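Local coordinates for L-Ala-D/L-Glu Epimerase (Escherichia coli, PDB 1JPD), which belongs to the enolase superfamily, joining an N-terminal domain of the mandelate racemase and muconate lactonizing enzyme type to a TIM-barrel-like C-terminal domain, at residues A148-V153 and T175-A180; E182-E187 and A202-P207; L274-M279 and A299-P304. All coordinates share one frame; numbering follows the deposited sequence.

Contact 1 (A148-V153 and T175-A180); sequences AKLLKV and TLIVDA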
ATOM      1  N   ALA A 148      19.469   0.149   2.367  1.00 45.73           N
ATOM      2  CA  ALA A 148      18.311  -0.299   1.599  1.00 42.71           C
ATOM      3  C   ALA A 148      18.641  -1.452   0.662  1.00 43.05           C
ATOM      4  O   ALA A 148      19.374  -1.282  -0.309  1.00 43.41           O
ATOM      5  CB  ALA A 148      17.733   0.860   0.811  1.00 40.60           C
ATOM      6  N   LYS A 149      18.092  -2.626   0.951  1.00 46.52           N
ATOM      7  CA  LYS A 149      18.333  -3.801   0.118  1.00 47.86           C
ATOM      8  C   LYS A 149      17.351  -3.880  -1.046  1.00 47.67           C
ATOM      9  O   LYS A 149      17.660  -4.449  -2.092  1.00 46.96           O
ATOM     10  CB  LYS A 149      18.243  -5.072   0.966  1.00 49.22           C
ATOM     11  CG  LYS A 149      19.404  -5.233   1.940  1.00 52.83           C
ATOM     12  CD  LYS A 149      19.181  -6.379   2.920  1.00 55.91           C
ATOM     13  CE  LYS A 149      20.341  -6.474   3.900  1.00 60.47           C
ATOM     14  NZ  LYS A 149      20.680  -5.147   4.505  1.00 61.62           N
ATOM     15  N   LEU A 150      16.170  -3.300  -0.858  1.00 48.61           N
ATOM     16  CA  LEU A 150      15.130  -3.293  -1.883  1.00 43.15           C
ATOM     17  C   LEU A 150      14.928  -1.864  -2.362  1.00 43.05           C
ATOM     18  O   LEU A 150      14.563  -0.995  -1.581  1.00 47.64           O
ATOM     19  CB  LEU A 150      13.820  -3.835  -1.305  1.00 41.35           C
ATOM     20  CG  LEU A 150      12.598  -3.825  -2.223  1.00 40.24           C
ATOM     21  CD1 LEU A 150      12.880  -4.647  -3.470  1.00 38.27           C
ATOM     22  CD2 LEU A 150      11.406  -4.390  -1.484  1.00 36.31           C
ATOM     23  N   LEU A 151      15.181  -1.626  -3.643  1.00 41.60           N
ATOM     24  CA  LEU A 151      15.021  -0.305  -4.233  1.00 38.03           C
ATOM     25  C   LEU A 151      13.847  -0.300  -5.205  1.00 42.97           C
ATOM     26  O   LEU A 151      13.723  -1.197  -6.042  1.00 46.08           O
ATOM     27  CB  LEU A 151      16.284   0.102  -4.999  1.00 34.08           C
ATOM     28  CG  LEU A 151      17.605   0.200  -4.240  1.00 37.07           C
ATOM     29  CD1 LEU A 151      18.722   0.616  -5.192  1.00 33.57           C
ATOM     30  CD2 LEU A 151      17.462   1.210  -3.110  1.00 39.40           C
ATOM     31  N   LYS A 152      12.978   0.702  -5.090  1.00 42.94           N
ATOM     32  CA  LYS A 152      11.850   0.815  -6.008  1.00 42.70           C
ATOM     33  C   LYS A 152      12.212   1.924  -6.976  1.00 41.97           C
ATOM     34  O   LYS A 152      12.221   3.097  -6.604  1.00 46.12           O
ATOM     35  CB  LYS A 152      10.557   1.170  -5.271  1.00 42.06           C
ATOM     36  CG  LYS A 152       9.343   1.252  -6.190  1.00 43.74           C
ATOM     37  CD  LYS A 152       8.048   1.483  -5.421  1.00 46.38           C
ATOM     38  CE  LYS A 152       8.009   2.853  -4.762  1.00 48.90           C
ATOM     39  NZ  LYS A 152       6.784   3.030  -3.939  1.00 48.33           N
ATOM     40  N   VAL A 153      12.533   1.556  -8.211  1.00 40.18           N
ATOM     41  CA  VAL A 153      12.911   2.550  -9.208  1.00 37.88           C
ATOM     42  C   VAL A 153      11.685   3.100  -9.905  1.00 39.10           C
ATOM     43  O   VAL A 153      10.918   2.345 -10.512  1.00 42.53           O
ATOM     44  CB  VAL A 153      13.857   1.951 -10.268  1.00 34.35           C
ATOM     45  CG1 VAL A 153      14.213   3.006 -11.293  1.00 32.27           C
ATOM     46  CG2 VAL A 153      15.117   1.424  -9.603  1.00 31.37           C
ATOM     47  N   THR A 175      18.212  -5.533  -4.720  1.00 38.76           N
ATOM     48  CA  THR A 175      17.016  -6.144  -5.296  1.00 35.11           C
ATOM     49  C   THR A 175      16.261  -4.945  -5.877  1.00 39.14           C
ATOM     50  O   THR A 175      15.986  -3.978  -5.161  1.00 41.26           O
ATOM     51  CB  THR A 175      16.123  -6.800  -4.230  1.00 36.70           C
ATOM     52  OG1 THR A 175      16.842  -7.850  -3.571  1.00 41.45           O
ATOM     53  CG2 THR A 175      14.864  -7.371  -4.876  1.00 31.19           C
ATOM     54  N   LEU A 176      15.932  -4.993  -7.163  1.00 39.18           N
ATOM     55  CA  LEU A 176      15.244  -3.877  -7.807  1.00 40.27           C
ATOM     56  C   LEU A 176      13.831  -4.180  -8.295  1.00 41.55           C
ATOM     57  O   LEU A 176      13.585  -5.233  -8.883  1.00 48.07           O
ATOM     58  CB  LEU A 176      16.054  -3.384  -9.014  1.00 35.79           C
ATOM     59  CG  LEU A 176      17.530  -3.040  -8.862  1.00 36.92           C
ATOM     60  CD1 LEU A 176      18.112  -2.726 -10.228  1.00 36.41           C
ATOM     61  CD2 LEU A 176      17.691  -1.853  -7.931  1.00 42.35           C
ATOM     62  N   ILE A 177      12.904  -3.256  -8.041  1.00 40.50           N
ATOM     63  CA  ILE A 177      11.539  -3.379  -8.544  1.00 33.40           C
ATOM     64  C   ILE A 177      11.261  -2.046  -9.234  1.00 34.32           C
ATOM     65  O   ILE A 177      11.774  -1.010  -8.815  1.00 38.62           O
ATOM     66  CB  ILE A 177      10.508  -3.674  -7.431  1.00 35.54           C
ATOM     67  CG1 ILE A 177      10.491  -2.567  -6.382  1.00 37.14           C
ATOM     68  CG2 ILE A 177      10.836  -5.014  -6.773  1.00 36.95           C
ATOM     69  CD1 ILE A 177       9.461  -2.821  -5.286  1.00 31.51           C
ATOM     70  N   VAL A 178      10.496  -2.077 -10.319  1.00 33.70           N
ATOM     71  CA  VAL A 178      10.199  -0.869 -11.084  1.00 33.48           C
ATOM     72  C   VAL A 178       8.731  -0.478 -11.071  1.00 38.76           C
ATOM     73  O   VAL A 178       7.856  -1.300 -11.348  1.00 40.28           O
ATOM     74  CB  VAL A 178      10.633  -1.030 -12.565  1.00 32.40           C
ATOM     75  CG1 VAL A 178       9.955   0.023 -13.434  1.00 30.32           C
ATOM     76  CG2 VAL A 178      12.139  -0.909 -12.684  1.00 33.19           C
ATOM     77  N   ASP A 179       8.468   0.787 -10.748  1.00 39.10           N
ATOM     78  CA  ASP A 179       7.110   1.307 -10.740  1.00 37.33           C
ATOM     79  C   ASP A 179       6.997   2.231 -11.946  1.00 34.82           C
ATOM     80  O   ASP A 179       7.434   3.379 -11.900  1.00 34.54           O
ATOM     81  CB  ASP A 179       6.830   2.092  -9.454  1.00 42.14           C
ATOM     82  CG  ASP A 179       5.348   2.431  -9.282  1.00 48.89           C
ATOM     83  OD1 ASP A 179       4.551   2.078 -10.177  1.00 50.47           O
ATOM     84  OD2 ASP A 179       4.974   3.045  -8.254  1.00 50.47           O
ATOM     85  N   ALA A 180       6.437   1.721 -13.036  1.00 34.89           N
ATOM     86  CA  ALA A 180       6.281   2.525 -14.243  1.00 37.68           C
ATOM     87  C   ALA A 180       5.056   3.424 -14.101  1.00 37.24           C
ATOM     88  O   ALA A 180       4.770   4.260 -14.963  1.00 33.09           O
ATOM     89  CB  ALA A 180       6.155   1.621 -15.469  1.00 40.27           C
TER
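Leu151 and Leu176 lie side by side on neighbouring parallel strands of the TIM-type barrel, their side chains pointing the same way. Strand 150-154, helix 160-170 and strand 175-179 form one beta-alpha-beta unit, and the strand axes run 24° apart. Five backbone hydrogen bonds join them in the parallel pattern, in which Leu151 and Val153 each use both N-H and C=O, from Thr175 N to Lys149 O (2.9 Å) at one end to Asp179 N and Val153 O (2.9 Å) at the other. Both faces are packed. The helix side carries Leu151, Val153, Leu176 and Val178, branched apolar residues that suit a layer between sheet and helix. Leu176 CD2 approaches Leu151 CB at 3.8 Å, Val178 CG2 comes to 4.1 Å from Val153 CB, and Met164 of the helix touches both valines. Leu150, Lys152, Thr175 and Ile177 occupy the barrel-interior face. There Ile177 places CG1 between its backbone N and carbonyl carbon (chi1 60°), so that CG1 rests 3.9 Å from Lys152 CB, while its CG2 branch meets Leu150 CD1, also at 3.9 Å. Phe298 of strand 298-299 reaches into the interior to touch Leu150, Thr175 and Ile177. The loose end is at the strand starts. The Lys149 side chain, exposed, leads away from the other strand, and the partly exposed Thr175 offers its methyl CG2 to Leu150 CD1 at 3.7 Å, a small amphipathic residue suited to a margin. At the C-terminal end the contact turns polar: Asp179 OD1 accepts a hydrogen bond from Asn181 N. Lys152, extended through CG and CD and bent at chi3 (67°), sends NZ to a salt bridge with Asp300, while its CG passes 4.2 Å from Asp179 CB.

Contact 2 (E182-E187 and A202-P207); sequences ESWRAE and AMLEQP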
ATOM      1  N   GLU A 182       1.753   3.453 -14.610  1.00 41.98           N
ATOM      2  CA  GLU A 182       0.852   3.706 -15.738  1.00 36.81           C
ATOM      3  C   GLU A 182       1.374   4.612 -16.865  1.00 39.49           C
ATOM      4  O   GLU A 182       0.585   5.100 -17.677  1.00 42.79           O
ATOM      5  CB  GLU A 182      -0.477   4.280 -15.223  1.00 34.74           C
ATOM      6  CG  GLU A 182      -1.243   3.363 -14.298  1.00 36.84           C
ATOM      7  CD  GLU A 182      -2.610   3.902 -13.919  1.00 40.50           C
ATOM      8  OE1 GLU A 182      -2.687   4.921 -13.202  1.00 43.76           O
ATOM      9  OE2 GLU A 182      -3.617   3.300 -14.339  1.00 45.13           O
ATOM     10  N   SER A 183       2.681   4.826 -16.951  1.00 39.48           N
ATOM     11  CA  SER A 183       3.205   5.711 -17.991  1.00 39.19           C
ATOM     12  C   SER A 183       3.702   5.011 -19.256  1.00 41.88           C
ATOM     13  O   SER A 183       3.982   5.671 -20.259  1.00 42.18           O
ATOM     14  CB  SER A 183       4.331   6.579 -17.423  1.00 35.14           C
ATOM     15  OG  SER A 183       5.445   5.784 -17.059  1.00 38.65           O
ATOM     16  N   TRP A 184       3.809   3.685 -19.219  1.00 41.28           N
ATOM     17  CA  TRP A 184       4.292   2.938 -20.379  1.00 42.36           C
ATOM     18  C   TRP A 184       3.184   2.610 -21.368  1.00 46.32           C
ATOM     19  O   TRP A 184       2.004   2.765 -21.060  1.00 49.46           O
ATOM     20  CB  TRP A 184       4.981   1.653 -19.919  1.00 39.41           C
ATOM     21  CG  TRP A 184       6.318   1.891 -19.269  1.00 42.52           C
ATOM     22  CD1 TRP A 184       6.830   3.089 -18.844  1.00 38.13           C
ATOM     23  CD2 TRP A 184       7.292   0.896 -18.921  1.00 43.67           C
ATOM     24  NE1 TRP A 184       8.056   2.899 -18.252  1.00 37.95           N
ATOM     25  CE2 TRP A 184       8.364   1.565 -18.283  1.00 41.74           C
ATOM     26  CE3 TRP A 184       7.361  -0.495 -19.081  1.00 41.63           C
ATOM     27  CZ2 TRP A 184       9.490   0.891 -17.809  1.00 42.15           C
ATOM     28  CZ3 TRP A 184       8.482  -1.165 -18.607  1.00 41.61           C
ATOM     29  CH2 TRP A 184       9.529  -0.470 -17.978  1.00 42.14           C
ATOM     30  N   ARG A 185       3.559   2.155 -22.559  1.00 52.19           N
ATOM     31  CA  ARG A 185       2.567   1.815 -23.573  1.00 56.30           C
ATOM     32  C   ARG A 185       2.719   0.400 -24.126  1.00 54.46           C
ATOM     33  O   ARG A 185       3.748  -0.254 -23.926  1.00 51.57           O
ATOM     34  CB  ARG A 185       2.613   2.841 -24.712  1.00 62.56           C
ATOM     35  CG  ARG A 185       2.154   4.244 -24.298  1.00 69.18           C
ATOM     36  CD  ARG A 185       0.657   4.280 -23.927  1.00 76.30           C
ATOM     37  NE  ARG A 185       0.244   5.598 -23.439  1.00 82.88           N
ATOM     38  CZ  ARG A 185       0.247   5.971 -22.158  1.00 84.55           C
ATOM     39  NH1 ARG A 185       0.630   5.126 -21.211  1.00 84.30           N
ATOM     40  NH2 ARG A 185      -0.105   7.207 -21.825  1.00 84.12           N
ATOM     41  N   ALA A 186       1.676  -0.063 -24.812  1.00 53.48           N
ATOM     42  CA  ALA A 186       1.650  -1.400 -25.400  1.00 54.82           C
ATOM     43  C   ALA A 186       2.834  -1.609 -26.333  1.00 53.42           C
ATOM     44  O   ALA A 186       3.578  -2.584 -26.208  1.00 52.07           O
ATOM     45  CB  ALA A 186       0.341  -1.609 -26.158  1.00 51.70           C
ATOM     46  N   GLU A 187       2.996  -0.680 -27.266  1.00 53.37           N
ATOM     47  CA  GLU A 187       4.084  -0.723 -28.233  1.00 55.93           C
ATOM     48  C   GLU A 187       5.466  -0.779 -27.571  1.00 55.48           C
ATOM     49  O   GLU A 187       5.911   0.195 -26.964  1.00 54.81           O
ATOM     50  CB  GLU A 187       4.003   0.511 -29.131  1.00 62.39           C
ATOM     51  CG  GLU A 187       5.239   0.766 -29.980  1.00 75.44           C
ATOM     52  CD  GLU A 187       5.080   0.302 -31.415  1.00 80.54           C
ATOM     53  OE1 GLU A 187       4.909  -0.917 -31.635  1.00 84.93           O
ATOM     54  OE2 GLU A 187       5.126   1.164 -32.323  1.00 83.39           O
ATOM     55  N   ALA A 202      13.498  -7.782 -10.278  1.00 36.40           N
ATOM     56  CA  ALA A 202      12.594  -8.741  -9.655  1.00 35.70           C
ATOM     57  C   ALA A 202      11.129  -8.579 -10.039  1.00 39.90           C
ATOM     58  O   ALA A 202      10.401  -9.572 -10.139  1.00 43.13           O
ATOM     59  CB  ALA A 202      12.733  -8.671  -8.138  1.00 32.51           C
ATOM     60  N   MET A 203      10.688  -7.341 -10.255  1.00 39.71           N
ATOM     61  CA  MET A 203       9.291  -7.109 -10.592  1.00 37.51           C
ATOM     62  C   MET A 203       9.017  -5.748 -11.235  1.00 37.87           C
ATOM     63  O   MET A 203       9.687  -4.765 -10.934  1.00 41.61           O
ATOM     64  CB  MET A 203       8.451  -7.285  -9.322  1.00 34.56           C
ATOM     65  CG  MET A 203       6.982  -6.948  -9.452  1.00 38.14           C
ATOM     66  SD  MET A 203       6.672  -5.166  -9.288  1.00 44.36           S
ATOM     67  CE  MET A 203       6.620  -4.988  -7.472  1.00 28.98           C
ATOM     68  N   LEU A 204       8.039  -5.718 -12.136  1.00 33.91           N
ATOM     69  CA  LEU A 204       7.620  -4.502 -12.829  1.00 35.92           C
ATOM     70  C   LEU A 204       6.185  -4.200 -12.388  1.00 38.98           C
ATOM     71  O   LEU A 204       5.297  -5.050 -12.504  1.00 36.26           O
ATOM     72  CB  LEU A 204       7.655  -4.709 -14.341  1.00 32.51           C
ATOM     73  CG  LEU A 204       6.987  -3.608 -15.172  1.00 34.88           C
ATOM     74  CD1 LEU A 204       7.730  -2.275 -14.993  1.00 28.21           C
ATOM     75  CD2 LEU A 204       6.973  -4.032 -16.632  1.00 25.18           C
ATOM     76  N   GLU A 205       5.950  -2.984 -11.907  1.00 39.30           N
ATOM     77  CA  GLU A 205       4.629  -2.607 -11.400  1.00 37.52           C
ATOM     78  C   GLU A 205       3.780  -1.694 -12.289  1.00 35.51           C
ATOM     79  O   GLU A 205       4.229  -0.633 -12.722  1.00 38.93           O
ATOM     80  CB  GLU A 205       4.817  -1.978 -10.014  1.00 38.07           C
ATOM     81  CG  GLU A 205       3.567  -1.508  -9.323  1.00 44.12           C
ATOM     82  CD  GLU A 205       3.818  -1.159  -7.859  1.00 47.82           C
ATOM     83  OE1 GLU A 205       4.954  -0.751  -7.523  1.00 47.93           O
ATOM     84  OE2 GLU A 205       2.874  -1.284  -7.048  1.00 42.38           O
ATOM     85  N   GLN A 206       2.555  -2.136 -12.559  1.00 31.92           N
ATOM     86  CA  GLN A 206       1.568  -1.393 -13.353  1.00 30.48           C
ATOM     87  C   GLN A 206       2.125  -0.502 -14.460  1.00 34.40           C
ATOM     88  O   GLN A 206       2.012   0.719 -14.396  1.00 31.94           O
ATOM     89  CB  GLN A 206       0.710  -0.532 -12.418  1.00 25.60           C
ATOM     90  CG  GLN A 206      -0.493   0.155 -13.064  1.00 25.19           C
ATOM     91  CD  GLN A 206      -1.742  -0.715 -13.083  1.00 31.04           C
ATOM     92  OE1 GLN A 206      -1.987  -1.499 -12.159  1.00 32.03           O
ATOM     93  NE2 GLN A 206      -2.550  -0.566 -14.127  1.00 29.97           N
ATOM     94  N   PRO A 207       2.714  -1.102 -15.502  1.00 35.85           N
ATOM     95  CA  PRO A 207       3.271  -0.323 -16.607  1.00 33.49           C
ATOM     96  C   PRO A 207       2.212   0.356 -17.469  1.00 36.06           C
ATOM     97  O   PRO A 207       2.467   1.410 -18.062  1.00 38.81           O
ATOM     98  CB  PRO A 207       4.059  -1.364 -17.387  1.00 35.27           C
ATOM     99  CG  PRO A 207       3.232  -2.581 -17.203  1.00 36.00           C
ATOM    100  CD  PRO A 207       2.937  -2.537 -15.723  1.00 36.18           C
TER
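Glu182 and Gln206 run their side chains alongside each other, pointing the same way, with CG against CG at 3.5 Å. They belong to turns at the C-terminal ends of barrel strands 175-179 and 203-205. Glu182 sets CG anti to its carbonyl carbon (chi1 -62°) and continues extended, whereas Gln206 sets CG anti to its backbone N and then bends at chi2 (87°). The flat ends finish almost perpendicular, and Glu182 OE2 and Gln206 NE2 are 4.0 Å apart, each group being engaged by other partners. Glu182 forms a salt bridge with Arg53 through OE1 and accepts from Ala210 N through OE2; the Gln206 amide bonds to Leu208 O and Ser230 OG through NE2 and to Asp228 N through OE1. A carboxylate and an amide, each able to take several bonds, suit such a place. Beneath them the backbones join by Glu182 N to Gln206 O (2.8 Å) and by Trp184 N to Pro207 O (2.9 Å), the second distinctly bent at its hydrogen. Pro207, lacking an N-H, contributes its carbonyl and its ring. Trp184, with CG anti to its carbonyl carbon, lays the indole obliquely across both neighbours: CE3 meets Pro207 CB at 3.8 Å and CZ3 meets Leu204 CD2 at 3.8 Å. Around it also lie Leu189 and Leu196 of helix 189-198, Arg192 in a cation-pi contact, and Asp156 O, which receives the NE1 hydrogen. The chemistry implies a turn packed through its indole against Leu204 and Pro207 and tied by two N-H...O bonds, with the negative charge of Glu182 probably offset by Arg53.

Contact 3 (L274-M279 and A299-P304); sequences LMLGCM and ADLDGP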
ATOM      1  N   LEU A 274       2.010 -11.809  -3.744  1.00 50.70           N
ATOM      2  CA  LEU A 274       1.506 -10.603  -3.099  1.00 49.16           C
ATOM      3  C   LEU A 274       2.548  -9.555  -2.770  1.00 47.76           C
ATOM      4  O   LEU A 274       3.725  -9.851  -2.592  1.00 51.27           O
ATOM      5  CB  LEU A 274       0.773 -10.958  -1.798  1.00 47.27           C
ATOM      6  CG  LEU A 274      -0.296 -12.051  -1.795  1.00 44.71           C
ATOM      7  CD1 LEU A 274      -0.901 -12.133  -0.405  1.00 37.90           C
ATOM      8  CD2 LEU A 274      -1.364 -11.752  -2.838  1.00 45.25           C
ATOM      9  N   MET A 275       2.081  -8.319  -2.681  1.00 45.98           N
ATOM     10  CA  MET A 275       2.918  -7.192  -2.321  1.00 40.74           C
ATOM     11  C   MET A 275       2.043  -6.345  -1.401  1.00 41.66           C
ATOM     12  O   MET A 275       0.829  -6.304  -1.578  1.00 42.48           O
ATOM     13  CB  MET A 275       3.302  -6.395  -3.557  1.00 35.83           C
ATOM     14  CG  MET A 275       4.239  -5.263  -3.237  1.00 39.64           C
ATOM     15  SD  MET A 275       4.542  -4.204  -4.650  1.00 47.21           S
ATOM     16  CE  MET A 275       5.313  -2.844  -3.820  1.00 43.28           C
ATOM     17  N   LEU A 276       2.638  -5.698  -0.407  1.00 41.69           N
ATOM     18  CA  LEU A 276       1.865  -4.860   0.503  1.00 41.61           C
ATOM     19  C   LEU A 276       2.286  -3.416   0.287  1.00 43.98           C
ATOM     20  O   LEU A 276       3.461  -3.084   0.440  1.00 50.88           O
ATOM     21  CB  LEU A 276       2.109  -5.262   1.964  1.00 41.54           C
ATOM     22  CG  LEU A 276       1.373  -4.448   3.044  1.00 44.02           C
ATOM     23  CD1 LEU A 276      -0.121  -4.636   2.893  1.00 40.76           C
ATOM     24  CD2 LEU A 276       1.812  -4.894   4.438  1.00 40.75           C
ATOM     25  N   GLY A 277       1.333  -2.562  -0.084  1.00 44.33           N
ATOM     26  CA  GLY A 277       1.641  -1.160  -0.315  1.00 36.55           C
ATOM     27  C   GLY A 277       0.977  -0.241   0.687  1.00 35.74           C
ATOM     28  O   GLY A 277       0.387  -0.687   1.669  1.00 37.99           O
ATOM     29  N   CYS A 278       1.066   1.057   0.443  1.00 35.04           N
ATOM     30  CA  CYS A 278       0.459   2.026   1.338  1.00 35.00           C
ATOM     31  C   CYS A 278       0.335   3.322   0.573  1.00 37.15           C
ATOM     32  O   CYS A 278       0.864   3.448  -0.527  1.00 36.00           O
ATOM     33  CB  CYS A 278       1.355   2.265   2.551  1.00 31.61           C
ATOM     34  SG  CYS A 278       2.842   3.262   2.142  1.00 31.70           S
ATOM     35  N   MET A 279      -0.370   4.280   1.159  1.00 41.66           N
ATOM     36  CA  MET A 279      -0.532   5.612   0.570  1.00 39.35           C
ATOM     37  C   MET A 279       0.282   6.497   1.514  1.00 40.44           C
ATOM     38  O   MET A 279       0.949   5.980   2.417  1.00 39.44           O
ATOM     39  CB  MET A 279      -1.994   6.052   0.628  1.00 34.60           C
ATOM     40  CG  MET A 279      -2.965   5.082   0.029  1.00 36.78           C
ATOM     41  SD  MET A 279      -2.873   5.107  -1.748  1.00 40.54           S
ATOM     42  CE  MET A 279      -4.296   4.171  -2.167  1.00 39.28           C
ATOM     43  N   ALA A 299       7.422  -5.431   0.717  1.00 43.62           N
ATOM     44  CA  ALA A 299       6.675  -4.551   1.598  1.00 43.44           C
ATOM     45  C   ALA A 299       7.068  -3.115   1.276  1.00 45.45           C
ATOM     46  O   ALA A 299       8.240  -2.750   1.375  1.00 53.66           O
ATOM     47  CB  ALA A 299       6.987  -4.859   3.053  1.00 36.50           C
ATOM     48  N   ASP A 300       6.093  -2.313   0.868  1.00 39.07           N
ATOM     49  CA  ASP A 300       6.336  -0.907   0.568  1.00 38.45           C
ATOM     50  C   ASP A 300       5.483  -0.145   1.584  1.00 40.07           C
ATOM     51  O   ASP A 300       4.356   0.266   1.289  1.00 39.35           O
ATOM     52  CB  ASP A 300       5.905  -0.594  -0.868  1.00 31.55           C
ATOM     53  CG  ASP A 300       6.293   0.808  -1.299  1.00 38.23           C
ATOM     54  OD1 ASP A 300       7.028   1.480  -0.544  1.00 42.37           O
ATOM     55  OD2 ASP A 300       5.871   1.245  -2.395  1.00 39.31           O
ATOM     56  N   LEU A 301       6.029   0.027   2.791  1.00 39.27           N
ATOM     57  CA  LEU A 301       5.305   0.683   3.876  1.00 34.73           C
ATOM     58  C   LEU A 301       5.929   1.951   4.437  1.00 35.62           C
ATOM     59  O   LEU A 301       5.561   2.372   5.533  1.00 39.17           O
ATOM     60  CB  LEU A 301       5.125  -0.299   5.036  1.00 31.83           C
ATOM     61  CG  LEU A 301       4.534  -1.681   4.753  1.00 37.12           C
ATOM     62  CD1 LEU A 301       4.760  -2.595   5.958  1.00 34.19           C
ATOM     63  CD2 LEU A 301       3.050  -1.547   4.439  1.00 36.38           C
ATOM     64  N   ASP A 302       6.846   2.581   3.713  1.00 33.95           N
ATOM     65  CA  ASP A 302       7.477   3.772   4.264  1.00 38.41           C
ATOM     66  C   ASP A 302       6.702   5.082   4.099  1.00 35.13           C
ATOM     67  O   ASP A 302       7.261   6.164   4.251  1.00 35.92           O
ATOM     68  CB  ASP A 302       8.919   3.920   3.728  1.00 39.85           C
ATOM     69  CG  ASP A 302       8.982   4.366   2.271  1.00 43.35           C
ATOM     70  OD1 ASP A 302      10.115   4.576   1.786  1.00 43.58           O
ATOM     71  OD2 ASP A 302       7.923   4.510   1.618  1.00 43.39           O
ATOM     72  N   GLY A 303       5.411   4.989   3.811  1.00 35.84           N
ATOM     73  CA  GLY A 303       4.613   6.194   3.660  1.00 33.94           C
ATOM     74  C   GLY A 303       4.885   7.248   4.728  1.00 34.79           C
ATOM     75  O   GLY A 303       5.088   8.417   4.405  1.00 35.86           O
ATOM     76  N   PRO A 304       4.901   6.872   6.014  1.00 32.50           N
ATOM     77  CA  PRO A 304       5.157   7.859   7.065  1.00 36.27           C
ATOM     78  C   PRO A 304       6.441   8.680   6.918  1.00 38.07           C
ATOM     79  O   PRO A 304       6.467   9.844   7.310  1.00 44.51           O
ATOM     80  CB  PRO A 304       5.168   7.017   8.340  1.00 35.76           C
ATOM     81  CG  PRO A 304       4.195   5.918   8.018  1.00 40.12           C
ATOM     82  CD  PRO A 304       4.590   5.553   6.597  1.00 37.20           C
TER
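From Leu276 beside Ala299 the two backbones run parallel, their end-to-end directions 4° apart, and spread from a CA separation of 4.8 Å between Gly277 and Asp300 to 6.0 Å between Met279 and Gly303. This is the pairing of the seventh and eighth strands of the TIM-type barrel, which Ala299 helps close by its backbone bond to Ala125 of the first. One nearly straight hydrogen bond crosses here, from Asp300 N to Leu276 O (2.8 Å). On the outer, helix-facing side Leu276 and Leu301 meet through their methyls: Leu301 CD2 sits 3.6 Å from Leu276 CD2, and Ile286 of helix 283-289 touches Leu301 as well. Leucine suits this spot because its two branched methyls give apolar surface between strand and helix. Gly277 CA lies 3.5 Å from Asp300 O in a C-H...O contact. Beyond it Cys278 points toward the second segment. Its chi1 of 73° puts SG between the backbone N and carbonyl carbon, directed at the Gly303 backbone, with SG 3.5 Å from Gly303 N. The small thiol suits this close approach, and so does Gly303, where a side chain would run into Met279 O and crowd the sulphur. Asp302 points away and is held by Trp306 NE1. On the interior side Asp300 places CG anti to its own N, and its OD2 is taken by Lys152. Behind that carboxylate, the long unbent chain of Met275, extended from chi1 through chi3, brings its terminal methyl CE to 3.8 Å from Asp300 CB.

Overall arrangement
All three contacts are largely buried and belong to one barrel. Contact 1 joins its second and third strands over four residue pairs; contact 2 uses the fourth strand, next to the third, with the turn that follows the third; contact 3 pairs the seventh and eighth. The first is mainly ladder and apolar packing, and its exposed end is at Lys149. Contact 2, farthest from the chain centre, replaces the ladder by two backbone bonds, an indole packed on Leu204 and Pro207, and polar side chains. Contact 3, near that centre, has a single backbone bond and sulphur-rich packing. Val178 bonds to Met203 and Glu205, Met203 packs on Met275, and the Lys152-Asp300 bridge joins contacts 1 and 3.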